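Local coordinates for lectin-related NK cell receptor LY49L1 (Mus musculus, PDB 3G8K), which is a natural killer cell receptor of the Ly49 family whose C-type lectin-like domain, the part in this structure, probably recognises MHC class I molecules, at residues L43-N47 with E48-K52. The protein carries 1 engineered substitution. Numbering follows the deposited sequence.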
ATOM      1  N   LEU A  43     -14.727  -5.215   2.900  1.00 20.78           N
ATOM      2  CA  LEU A  43     -14.241  -4.030   3.592  1.00 20.28           C
ATOM      3  C   LEU A  43     -15.358  -3.053   4.029  1.00 18.48           C
ATOM      4  O   LEU A  43     -16.221  -2.631   3.257  1.00 18.64           O
ATOM      5  CB  LEU A  43     -13.129  -3.296   2.799  1.00 19.87           C
ATOM      6  CG  LEU A  43     -12.774  -1.881   3.366  1.00 16.63           C
ATOM      7  CD1 LEU A  43     -11.817  -2.105   4.518  1.00 16.54           C
ATOM      8  CD2 LEU A  43     -12.087  -0.939   2.372  1.00 18.03           C
ATOM      9  N   LYS A  44     -15.302  -2.694   5.305  1.00 20.84           N
ATOM     10  CA  LYS A  44     -16.136  -1.593   5.806  1.00 19.84           C
ATOM     11  C   LYS A  44     -15.344  -0.285   6.052  1.00 20.73           C
ATOM     12  O   LYS A  44     -14.332  -0.324   6.719  1.00 20.71           O
ATOM     13  CB  LYS A  44     -16.782  -2.015   7.118  1.00 21.17           C
ATOM     14  CG  LYS A  44     -17.561  -0.812   7.761  1.00 18.64           C
ATOM     15  CD  LYS A  44     -18.289  -1.232   9.011  1.00 25.98           C
ATOM     16  CE  LYS A  44     -17.302  -1.585  10.128  1.00 31.32           C
ATOM     17  NZ  LYS A  44     -17.274  -0.389  11.078  1.00 32.06           N
ATOM     18  N   ILE A  45     -15.881   0.857   5.605  1.00 17.62           N
ATOM     19  CA  ILE A  45     -15.161   2.071   5.508  1.00 19.01           C
ATOM     20  C   ILE A  45     -15.801   2.937   6.647  1.00 19.73           C
ATOM     21  O   ILE A  45     -17.015   3.101   6.738  1.00 19.42           O
ATOM     22  CB  ILE A  45     -15.236   2.759   4.098  1.00 17.88           C
ATOM     23  CG1 ILE A  45     -14.782   1.837   2.952  1.00 15.96           C
ATOM     24  CG2 ILE A  45     -14.349   4.110   4.026  1.00 17.22           C
ATOM     25  CD1 ILE A  45     -14.681   2.564   1.611  1.00 18.47           C
ATOM     26  N   ASP A  46     -14.951   3.424   7.536  1.00 21.98           N
ATOM     27  CA  ASP A  46     -15.409   3.969   8.808  1.00 22.42           C
ATOM     28  C   ASP A  46     -15.659   5.436   8.807  1.00 23.18           C
ATOM     29  O   ASP A  46     -16.426   5.916   9.657  1.00 22.69           O
ATOM     30  CB  ASP A  46     -14.378   3.616   9.879  1.00 24.97           C
ATOM     31  CG  ASP A  46     -14.572   2.243  10.388  1.00 28.13           C
ATOM     32  OD1 ASP A  46     -13.590   1.528  10.451  1.00 29.51           O
ATOM     33  OD2 ASP A  46     -15.746   1.865  10.674  1.00 34.22           O
ATOM     34  N   ASN A  47     -15.006   6.161   7.902  1.00 23.29           N
ATOM     35  CA  ASN A  47     -15.067   7.625   7.829  1.00 23.71           C
ATOM     36  C   ASN A  47     -14.437   8.202   6.559  1.00 24.29           C
ATOM     37  O   ASN A  47     -13.855   7.475   5.758  1.00 25.77           O
ATOM     38  CB  ASN A  47     -14.457   8.255   9.100  1.00 23.92           C
ATOM     39  CG  ASN A  47     -13.061   7.782   9.361  1.00 20.67           C
ATOM     40  OD1 ASN A  47     -12.187   8.014   8.559  1.00 30.40           O
ATOM     41  ND2 ASN A  47     -12.824   7.130  10.478  1.00 21.18           N
ATOM     42  N   GLU A  48     -14.605   9.507   6.359  1.00 25.76           N
ATOM     43  CA  GLU A  48     -14.087  10.231   5.203  1.00 25.96           C
ATOM     44  C   GLU A  48     -12.559  10.204   5.098  1.00 26.11           C
ATOM     45  O   GLU A  48     -12.022  10.047   3.969  1.00 23.35           O
ATOM     46  CB  GLU A  48     -14.609  11.667   5.181  1.00 28.21           C
ATOM     47  CG  GLU A  48     -16.156  11.825   4.857  1.00 31.17           C
ATOM     48  CD  GLU A  48     -17.081  11.366   6.020  1.00 36.09           C
ATOM     49  OE1 GLU A  48     -18.330  11.280   5.790  1.00 35.58           O
ATOM     50  OE2 GLU A  48     -16.580  11.148   7.187  1.00 39.46           O
ATOM     51  N   ASP A  49     -11.876  10.336   6.243  1.00 26.21           N
ATOM     52  CA  ASP A  49     -10.399  10.199   6.334  1.00 28.88           C
ATOM     53  C   ASP A  49      -9.921   8.903   5.714  1.00 27.63           C
ATOM     54  O   ASP A  49      -8.932   8.876   4.947  1.00 28.01           O
ATOM     55  CB  ASP A  49      -9.935  10.247   7.804  1.00 29.99           C
ATOM     56  CG  ASP A  49      -8.406  10.350   7.969  1.00 37.77           C
ATOM     57  OD1 ASP A  49      -7.840  11.403   7.570  1.00 44.81           O
ATOM     58  OD2 ASP A  49      -7.756   9.412   8.544  1.00 43.80           O
ATOM     59  N   GLU A  50     -10.631   7.830   6.043  1.00 27.16           N
ATOM     60  CA  GLU A  50     -10.259   6.477   5.583  1.00 26.46           C
ATOM     61  C   GLU A  50     -10.497   6.276   4.082  1.00 25.16           C
ATOM     62  O   GLU A  50      -9.606   5.914   3.349  1.00 25.18           O
ATOM     63  CB  GLU A  50     -10.942   5.416   6.454  1.00 27.43           C
ATOM     64  CG  GLU A  50     -10.619   4.014   6.013  1.00 26.42           C
ATOM     65  CD  GLU A  50     -11.401   2.993   6.791  1.00 28.00           C
ATOM     66  OE1 GLU A  50     -11.131   1.801   6.640  1.00 23.05           O
ATOM     67  OE2 GLU A  50     -12.268   3.402   7.568  1.00 25.24           O
ATOM     68  N   LEU A  51     -11.697   6.611   3.636  1.00 26.79           N
ATOM     69  CA  LEU A  51     -11.993   6.789   2.240  1.00 26.40           C
ATOM     70  C   LEU A  51     -10.962   7.615   1.440  1.00 27.35           C
ATOM     71  O   LEU A  51     -10.573   7.186   0.335  1.00 24.34           O
ATOM     72  CB  LEU A  51     -13.397   7.375   2.037  1.00 26.09           C
ATOM     73  CG  LEU A  51     -13.861   7.343   0.565  1.00 26.30           C
ATOM     74  CD1 LEU A  51     -13.959   5.956  -0.132  1.00 22.91           C
ATOM     75  CD2 LEU A  51     -15.085   8.129   0.457  1.00 22.51           C
ATOM     76  N   LYS A  52     -10.562   8.795   1.953  1.00 28.54           N
ATOM     77  CA  LYS A  52      -9.492   9.614   1.300  1.00 30.09           C
ATOM     78  C   LYS A  52      -8.224   8.839   1.062  1.00 30.98           C
ATOM     79  O   LYS A  52      -7.698   8.795  -0.076  1.00 32.90           O
ATOM     80  CB  LYS A  52      -9.204  10.861   2.110  1.00 30.82           C
ATOM     81  CG  LYS A  52     -10.225  11.965   1.868  1.00 32.27           C
ATOM     82  CD  LYS A  52     -10.160  13.007   3.043  1.00 41.44           C
ATOM     83  CE  LYS A  52     -10.891  14.329   2.674  1.00 42.18           C
ATOM     84  NZ  LYS A  52     -12.318  14.024   2.318  1.00 42.01           N
TER
HETATM   85  O   HOH W   1      -9.583   7.301   9.440  1.00 29.43           O
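N47 caps the helix that begins at E48: its OD1 accepts from E50 N at 3.0 Å, the donor tilted 20° from the amide plane. A chi1 of 55° puts CG between the backbone N and the carbonyl carbon, from where OD1 reaches E50 N. Asparagine suits this place, being short and carrying a carbonyl acceptor. A water donates to both N47 OD1 and D49 OD2, and D49 OD2 also bonds Y14. The N47 carbonyl opens the helical pattern, taking L51 N at 3.1 Å.

Glutamate is long enough to reach the loop before the cap: extended, with CG anti to its backbone N (chi1 179°), E50 brings OE2 to D46 N at 2.7 Å; the N-H comes from above the carboxylate plane.

Among charges, K44 NZ forms a salt bridge with the syn lone pair of D46 OD2 at 2.8 Å and also bonds P83 O. D46 OD1 and E50 OE2 lie 3.7 Å apart, but K17 forms salt bridges to D46 OD1 and E50 OE1.

I45 and L51, apolar to suit L86 against both, touch through their CD1 methyls at 3.9 Å; I45 CG2 approaches L51 N at 3.7 Å.

The buried E50 carboxylate, held by D46 N, K17 and Y19, is probably ionised, tying this helix start to strand 17-21.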